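Local coordinates for putative curved DNA-binding protein (Chaetomium thermophilum var. thermophilum DSM 1495, PDB 4IPA) that probably acts in ribosome biogenesis as an Arx1 protein of the methionine aminopeptidase (M24) family, and may also bind DNA, at residues A[162-167]-A[198-203]; A[191-196]-A[229-234]; A[215-220]-A[251-256]. All blocks are in the same frame, centred on the assembly; numbering follows the deposited sequence.

Overall arrangement
Following the chain from the N terminus, contact 1 opens at 162-167, at the end of helix 148-167, and closes a loop of 30 residues when helix 193-205 packs back against it. Before that loop closes, contact 2 has already opened at 191-196, so the two cross; it closes at 229-234, where strand 230-232 joins the edge of an antiparallel sheet. Contact 3 follows contact 1 in series but crosses contact 2, opening at 215-220 and closing at 251-256. Together they tie two helices to three adjacent strands: Leu-164 of contact 1 packs on Val-253 and Val-255 of contact 3, while strand 210-220 pairs with both 230-232 and 250-258.

Contact 1: A[162-167]-A[198-203]; sequences EVLLRL and SLLEKV
Val-163 and Leu-200 meet at the closest backbone approach, their CA atoms 7.1 Å apart. The side chains meet only through apolar contacts. Val-163 splits its branches between two partners: CG1 lies 3.8 Å from Leu-200 CD1, and CG2 lies 3.8 Å from Val-203 CG2. With CG1 anti to the backbone N (chi1 174°), the two methyls diverge toward successive turns of the other helix, a role suited to a beta-branched residue. Leu-200 reaches in with its branched end, long enough for CD1 and CD2 to serve several partners. Its CD1 also reaches Leu-167 CD1 at 4.0 Å, and its CD2 rests 4.0 Å from Leu-164 CB. The side chains of Leu-167 and Leu-199 cross obliquely, with their CD1 atoms 3.9 Å apart.

Polar bonds stay within one helix. Arg-166 NH1 bonds both Glu-162 O and Glu-162 OE1, the latter a 2.8 Å salt bridge, on a flank away from Leu-200. Glu-162 has a second cationic partner in Arg-358.

The helices run antiparallel at 159°, their axes 10.1 Å apart, and Leu-164 and Leu-200 both reach strand 250-258: a helix pair backing a beta sheet, consistent with the pita-bread fold of M24 proteins.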
# COMPACT_ATOMS: atom_id res chain seq x y z
N GLU A 162 -5.80 12.55 1.03
CA GLU A 162 -5.88 13.66 1.98
C GLU A 162 -7.18 13.64 2.78
O GLU A 162 -7.18 13.92 3.97
CB GLU A 162 -5.73 15.01 1.26
CG GLU A 162 -4.36 15.23 0.64
CD GLU A 162 -3.23 15.20 1.67
OE1 GLU A 162 -3.32 15.93 2.67
OE2 GLU A 162 -2.26 14.44 1.48
N VAL A 163 -8.28 13.33 2.11
CA VAL A 163 -9.57 13.21 2.78
C VAL A 163 -9.60 12.00 3.73
O VAL A 163 -9.96 12.15 4.89
CB VAL A 163 -10.74 13.15 1.79
CG1 VAL A 163 -12.07 12.88 2.53
CG2 VAL A 163 -10.81 14.44 1.01
N LEU A 164 -9.22 10.83 3.23
CA LEU A 164 -9.18 9.62 4.07
C LEU A 164 -8.37 9.82 5.36
O LEU A 164 -8.83 9.50 6.45
CB LEU A 164 -8.62 8.43 3.29
CG LEU A 164 -8.48 7.13 4.09
CD1 LEU A 164 -9.78 6.85 4.85
CD2 LEU A 164 -8.08 5.93 3.20
N LEU A 165 -7.16 10.35 5.23
CA LEU A 165 -6.31 10.59 6.39
C LEU A 165 -7.00 11.47 7.46
O LEU A 165 -6.89 11.20 8.66
CB LEU A 165 -4.97 11.20 5.96
CG LEU A 165 -4.03 10.27 5.18
CD1 LEU A 165 -2.75 11.00 4.70
CD2 LEU A 165 -3.67 9.03 6.01
N ARG A 166 -7.72 12.50 7.01
CA ARG A 166 -8.45 13.40 7.89
C ARG A 166 -9.68 12.74 8.51
O ARG A 166 -10.05 13.05 9.64
CB ARG A 166 -8.82 14.69 7.15
CG ARG A 166 -7.67 15.68 7.09
CD ARG A 166 -7.79 16.63 5.93
NE ARG A 166 -6.62 17.51 5.87
CZ ARG A 166 -5.49 17.21 5.23
NH1 ARG A 166 -5.37 16.04 4.59
NH2 ARG A 166 -4.48 18.06 5.25
N LEU A 167 -10.31 11.82 7.78
CA LEU A 167 -11.44 11.08 8.31
C LEU A 167 -11.00 10.09 9.38
O LEU A 167 -11.83 9.49 10.07
CB LEU A 167 -12.18 10.33 7.19
CG LEU A 167 -12.88 11.25 6.19
CD1 LEU A 167 -13.56 10.48 5.06
CD2 LEU A 167 -13.90 12.11 6.93
N SER A 198 -18.64 6.97 0.73
CA SER A 198 -19.38 7.92 -0.11
C SER A 198 -18.61 9.23 -0.29
O SER A 198 -18.59 9.80 -1.38
CB SER A 198 -20.79 8.17 0.41
OG SER A 198 -20.76 8.85 1.65
N LEU A 199 -17.97 9.70 0.78
CA LEU A 199 -17.13 10.89 0.67
C LEU A 199 -15.95 10.68 -0.31
O LEU A 199 -15.73 11.49 -1.22
CB LEU A 199 -16.62 11.34 2.05
CG LEU A 199 -17.66 11.95 3.00
CD1 LEU A 199 -17.13 11.99 4.43
CD2 LEU A 199 -18.11 13.35 2.57
N LEU A 200 -15.21 9.59 -0.16
CA LEU A 200 -14.11 9.33 -1.09
C LEU A 200 -14.62 9.16 -2.53
O LEU A 200 -13.95 9.56 -3.48
CB LEU A 200 -13.27 8.12 -0.66
CG LEU A 200 -12.00 8.50 0.11
CD1 LEU A 200 -12.34 9.32 1.38
CD2 LEU A 200 -11.18 7.27 0.44
N GLU A 201 -15.80 8.57 -2.69
CA GLU A 201 -16.39 8.42 -4.01
C GLU A 201 -16.71 9.78 -4.60
O GLU A 201 -16.55 10.00 -5.79
CB GLU A 201 -17.66 7.56 -3.98
CG GLU A 201 -17.41 6.09 -3.80
CD GLU A 201 -18.70 5.31 -3.63
OE1 GLU A 201 -19.76 5.95 -3.44
OE2 GLU A 201 -18.66 4.06 -3.69
N LYS A 202 -17.16 10.67 -3.73
CA LYS A 202 -17.46 12.05 -4.10
C LYS A 202 -16.18 12.70 -4.61
O LYS A 202 -16.21 13.43 -5.58
CB LYS A 202 -17.95 12.80 -2.86
CG LYS A 202 -19.13 13.75 -3.03
CD LYS A 202 -19.85 13.86 -1.67
CE LYS A 202 -20.70 15.12 -1.54
NZ LYS A 202 -21.08 15.43 -0.11
N VAL A 203 -15.07 12.45 -3.93
CA VAL A 203 -13.79 13.05 -4.31
C VAL A 203 -13.36 12.60 -5.70
O VAL A 203 -12.98 13.42 -6.54
CB VAL A 203 -12.68 12.72 -3.30
CG1 VAL A 203 -11.34 13.23 -3.82
CG2 VAL A 203 -13.01 13.30 -1.90

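Contact 2: A[191-196]-A[229-234]; sequences PSQAKI and KKIILS
Gln-193 reaches from the first turn of its helix to the backbone of strand 230-232, laying its amide against Ile-231. Its CD is 3.6 Å from Ile-231 CA and equally 3.6 Å from Lys-230 O, which brings the amide end close to the peptide groups on both sides of Ile-231. The side chain gets there because CG stands anti to the carbonyl carbon (chi1 -71°) and the chain then runs extended. A glutamine suits the place: long enough to span from helix to strand, and polar at the end that meets a strand backbone.

One turn on, Ile-196 supplies the apolar half of the contact. Its CG2 touches Leu-233 CD2 at 3.9 Å, the two side chains crossing at about a right angle, while its CD1 makes a looser approach of 4.4 Å to Ile-231 CD1. Branched aliphatic residues fill this buried layer without polar groups that would need partners.

Ser-192 caps the helix that carries both residues. As the N-cap it accepts the N-H of Lys-195 on OG at 3.1 Å (N-H...O angle 146°), a capping bond to an amide whose other bond, to Ser-192 O, is weak. Its carbonyl O receives Ile-196 N, starting the regular helical pattern that turns Gln-193 and Ile-196 to the strand. Just beyond, Ser-197 OG accepts from Ser-234 N, and Glu-201 OE2 bonds Ser-234 OG, tying down the end of the opposite segment.

The start of the helix lies beside the outer edge of strand 230-232. Ile-196 also packs on Leu-164 and Leu-167 of helix 148-167, while Ile-231 is backed by Trp-251 of strand 250-258, so the contact fills the corner between two helices and the sheet margin.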
# COMPACT_ATOMS: atom_id res chain seq x y z
N PRO A 191 -17.11 8.54 11.87
CA PRO A 191 -17.94 8.32 10.69
C PRO A 191 -18.05 6.84 10.38
O PRO A 191 -17.07 6.13 10.58
CB PRO A 191 -17.15 9.04 9.57
CG PRO A 191 -15.74 9.18 10.13
CD PRO A 191 -15.95 9.41 11.59
N SER A 192 -19.21 6.36 9.95
CA SER A 192 -19.31 4.97 9.51
C SER A 192 -18.41 4.71 8.29
O SER A 192 -17.95 5.64 7.63
CB SER A 192 -20.75 4.63 9.13
OG SER A 192 -21.14 5.34 7.98
N GLN A 193 -18.15 3.45 7.99
CA GLN A 193 -17.38 3.16 6.78
C GLN A 193 -18.16 3.43 5.49
O GLN A 193 -17.58 3.77 4.46
CB GLN A 193 -16.76 1.76 6.85
CG GLN A 193 -15.63 1.72 7.88
CD GLN A 193 -14.80 0.45 7.84
OE1 GLN A 193 -14.21 0.05 8.84
NE2 GLN A 193 -14.76 -0.19 6.69
N ALA A 194 -19.49 3.33 5.56
CA ALA A 194 -20.34 3.76 4.45
C ALA A 194 -20.18 5.26 4.15
O ALA A 194 -20.18 5.68 3.00
CB ALA A 194 -21.79 3.43 4.75
N LYS A 195 -20.04 6.06 5.20
CA LYS A 195 -19.90 7.51 5.07
C LYS A 195 -18.52 7.84 4.50
O LYS A 195 -18.37 8.67 3.59
CB LYS A 195 -20.11 8.18 6.43
CG LYS A 195 -19.90 9.70 6.45
CD LYS A 195 -20.77 10.40 5.40
CE LYS A 195 -20.62 11.93 5.50
NZ LYS A 195 -21.52 12.69 4.57
N ILE A 196 -17.50 7.19 5.04
CA ILE A 196 -16.15 7.31 4.52
C ILE A 196 -16.13 7.00 3.02
O ILE A 196 -15.58 7.76 2.23
CB ILE A 196 -15.18 6.38 5.28
CG1 ILE A 196 -15.17 6.78 6.77
CG2 ILE A 196 -13.78 6.41 4.65
CD1 ILE A 196 -14.24 5.93 7.65
N LYS A 229 -8.39 -4.40 12.95
CA LYS A 229 -9.29 -3.38 12.44
C LYS A 229 -8.94 -3.11 10.98
O LYS A 229 -7.78 -3.20 10.59
CB LYS A 229 -9.20 -2.10 13.29
CG LYS A 229 -9.27 -2.39 14.79
CD LYS A 229 -9.41 -1.13 15.67
CE LYS A 229 -8.23 -0.20 15.58
NZ LYS A 229 -8.26 0.81 16.69
N LYS A 230 -9.95 -2.78 10.18
CA LYS A 230 -9.73 -2.42 8.79
C LYS A 230 -10.84 -1.52 8.24
O LYS A 230 -12.01 -1.61 8.65
CB LYS A 230 -9.62 -3.68 7.92
CG LYS A 230 -10.95 -4.34 7.67
CD LYS A 230 -10.80 -5.76 7.18
CE LYS A 230 -12.12 -6.49 7.22
NZ LYS A 230 -11.96 -7.92 6.81
N ILE A 231 -10.46 -0.65 7.32
CA ILE A 231 -11.42 0.17 6.61
C ILE A 231 -11.48 -0.29 5.17
O ILE A 231 -10.47 -0.32 4.48
CB ILE A 231 -11.00 1.64 6.66
CG1 ILE A 231 -11.04 2.12 8.12
CG2 ILE A 231 -11.91 2.48 5.78
CD1 ILE A 231 -10.55 3.55 8.31
N ILE A 232 -12.66 -0.68 4.70
CA ILE A 232 -12.78 -1.11 3.32
C ILE A 232 -13.57 -0.10 2.50
O ILE A 232 -14.76 0.07 2.73
CB ILE A 232 -13.45 -2.47 3.21
CG1 ILE A 232 -12.76 -3.49 4.11
CG2 ILE A 232 -13.49 -2.92 1.73
CD1 ILE A 232 -13.32 -4.90 3.99
N LEU A 233 -12.91 0.57 1.55
CA LEU A 233 -13.59 1.56 0.69
C LEU A 233 -14.49 0.91 -0.36
O LEU A 233 -14.16 -0.15 -0.90
CB LEU A 233 -12.57 2.44 -0.02
CG LEU A 233 -11.59 3.20 0.85
CD1 LEU A 233 -10.64 3.94 -0.06
CD2 LEU A 233 -12.32 4.16 1.82
N SER A 234 -15.62 1.56 -0.67
CA SER A 234 -16.59 1.05 -1.64
C SER A 234 -16.69 -0.45 -1.61
O SER A 234 -16.46 -1.11 -2.63
CB SER A 234 -16.22 1.46 -3.06
OG SER A 234 -15.94 2.83 -3.13

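Contact 3: A[215-220]-A[251-256]; sequences TTSWLF and WGVEVG
Trp-218 and Gly-252 form the tight part of this antiparallel strand contact, a hydrogen-bonded pair in which Gly-252 N donates to Trp-218 O at 2.9 Å and Trp-218 N to Gly-252 O at 3.2 Å. Glycine suits the site because a face of the Phe-220 ring lies over its backbone, with CZ 3.4 Å from Gly-252 CA; a beta carbon would clash there. In the next pair, Leu-219 CD1 sits over the five-membered ring of Trp-251, 4.1 Å from its centroid, a CH-pi contact, while the ring rim reaches Ser-217 O. Trp-251 NE1 bonds Asp-249, which helps to hold the indole in its rotation. An alanine in place of Trp-251 would probably open a gap beside Leu-219 CD1 and leave Asp-249 without its indole donor.

Toward Thr-215 the strands part and water enters. Ser-217 OG replaces a backbone acceptor, taking Glu-254 N at 3.0 Å (160°) and donating to a water that donates to Thr-215 O and Glu-254 O. Three further waters link the Glu-254 carboxylate to Thr-215 OG1, Thr-216 N and Thr-216 O, the water on Thr-216 N reaching Glu-254 OE1 only weakly. Thr-215 OG1 is also hydrogen-bonded to Ile-212 O, and Arg-344 pairs with Glu-254 OE2.

The chemistry changes along the strands, from direct backbone bonds under aromatic cover to a hydrated, charge-paired end where Arg-344 would probably stabilise the ionised carboxylate.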
# COMPACT_ATOMS: atom_id res chain seq x y z
N THR A 215 -10.72 -1.28 -1.76
CA THR A 215 -9.42 -0.79 -1.34
C THR A 215 -9.39 -0.72 0.19
O THR A 215 -10.20 -0.05 0.79
CB THR A 215 -9.13 0.58 -1.95
OG1 THR A 215 -8.99 0.42 -3.37
CG2 THR A 215 -7.85 1.19 -1.38
N THR A 216 -8.46 -1.43 0.80
CA THR A 216 -8.53 -1.66 2.24
C THR A 216 -7.35 -1.06 2.99
O THR A 216 -6.20 -1.24 2.59
CB THR A 216 -8.57 -3.18 2.54
OG1 THR A 216 -9.67 -3.77 1.85
CG2 THR A 216 -8.72 -3.44 4.05
N SER A 217 -7.64 -0.35 4.07
CA SER A 217 -6.63 0.08 5.02
C SER A 217 -6.61 -0.85 6.24
O SER A 217 -7.65 -1.23 6.75
CB SER A 217 -6.88 1.52 5.42
OG SER A 217 -6.79 2.36 4.28
N TRP A 218 -5.43 -1.22 6.70
CA TRP A 218 -5.32 -2.21 7.78
C TRP A 218 -4.58 -1.67 8.99
O TRP A 218 -3.58 -0.97 8.87
CB TRP A 218 -4.53 -3.43 7.32
CG TRP A 218 -5.18 -4.30 6.30
CD1 TRP A 218 -5.02 -4.24 4.96
CD2 TRP A 218 -6.04 -5.41 6.56
NE1 TRP A 218 -5.75 -5.23 4.35
CE2 TRP A 218 -6.39 -5.97 5.31
CE3 TRP A 218 -6.56 -5.99 7.72
CZ2 TRP A 218 -7.22 -7.08 5.19
CZ3 TRP A 218 -7.40 -7.10 7.60
CH2 TRP A 218 -7.72 -7.62 6.34
N LEU A 219 -5.06 -2.06 10.16
CA LEU A 219 -4.31 -1.87 11.38
C LEU A 219 -3.04 -2.71 11.29
O LEU A 219 -3.08 -3.85 10.84
CB LEU A 219 -5.15 -2.34 12.57
CG LEU A 219 -4.57 -2.11 13.97
CD1 LEU A 219 -4.50 -0.61 14.28
CD2 LEU A 219 -5.41 -2.83 15.03
N PHE A 220 -1.90 -2.14 11.67
CA PHE A 220 -0.67 -2.92 11.79
C PHE A 220 -0.43 -3.22 13.28
O PHE A 220 -0.91 -2.49 14.16
CB PHE A 220 0.56 -2.18 11.25
CG PHE A 220 0.58 -2.00 9.75
CD1 PHE A 220 -0.46 -2.44 8.95
CD2 PHE A 220 1.67 -1.38 9.14
CE1 PHE A 220 -0.43 -2.27 7.56
CE2 PHE A 220 1.71 -1.21 7.75
CZ PHE A 220 0.65 -1.66 6.96
N TRP A 251 -1.48 2.35 11.23
CA TRP A 251 -2.23 1.88 10.07
C TRP A 251 -1.45 1.95 8.76
O TRP A 251 -0.67 2.87 8.51
CB TRP A 251 -3.48 2.73 9.89
CG TRP A 251 -4.57 2.49 10.86
CD1 TRP A 251 -4.62 2.93 12.16
CD2 TRP A 251 -5.80 1.81 10.61
NE1 TRP A 251 -5.79 2.53 12.74
CE2 TRP A 251 -6.55 1.85 11.81
CE3 TRP A 251 -6.35 1.17 9.49
CZ2 TRP A 251 -7.81 1.27 11.93
CZ3 TRP A 251 -7.61 0.59 9.60
CH2 TRP A 251 -8.33 0.65 10.82
N GLY A 252 -1.71 0.96 7.90
CA GLY A 252 -1.31 1.06 6.50
C GLY A 252 -2.49 1.62 5.73
O GLY A 252 -3.46 0.91 5.45
N VAL A 253 -2.44 2.90 5.40
CA VAL A 253 -3.57 3.56 4.78
C VAL A 253 -3.43 3.59 3.26
O VAL A 253 -2.46 4.17 2.72
CB VAL A 253 -3.72 5.02 5.28
CG1 VAL A 253 -4.91 5.69 4.57
CG2 VAL A 253 -3.89 5.06 6.82
N GLU A 254 -4.39 2.97 2.57
CA GLU A 254 -4.38 2.88 1.11
C GLU A 254 -5.60 3.50 0.46
O GLU A 254 -6.74 3.33 0.92
CB GLU A 254 -4.27 1.43 0.63
CG GLU A 254 -4.06 1.34 -0.90
CD GLU A 254 -3.98 -0.08 -1.46
OE1 GLU A 254 -3.69 -1.02 -0.69
OE2 GLU A 254 -4.20 -0.24 -2.68
N VAL A 255 -5.34 4.23 -0.62
CA VAL A 255 -6.40 4.65 -1.54
C VAL A 255 -6.03 4.28 -2.97
O VAL A 255 -4.85 4.25 -3.33
CB VAL A 255 -6.65 6.17 -1.50
CG1 VAL A 255 -7.15 6.58 -0.12
CG2 VAL A 255 -5.40 6.96 -1.92
N GLY A 256 -7.05 3.99 -3.78
CA GLY A 256 -6.86 3.77 -5.20
C GLY A 256 -7.98 4.33 -6.07
O GLY A 256 -9.17 4.28 -5.73
O HOH W 1 -8.73 2.08 2.31
O HOH W 2 -6.45 0.47 -4.54
O HOH W 3 -6.46 -2.84 -0.83
O HOH W 4 -3.83 -2.40 1.59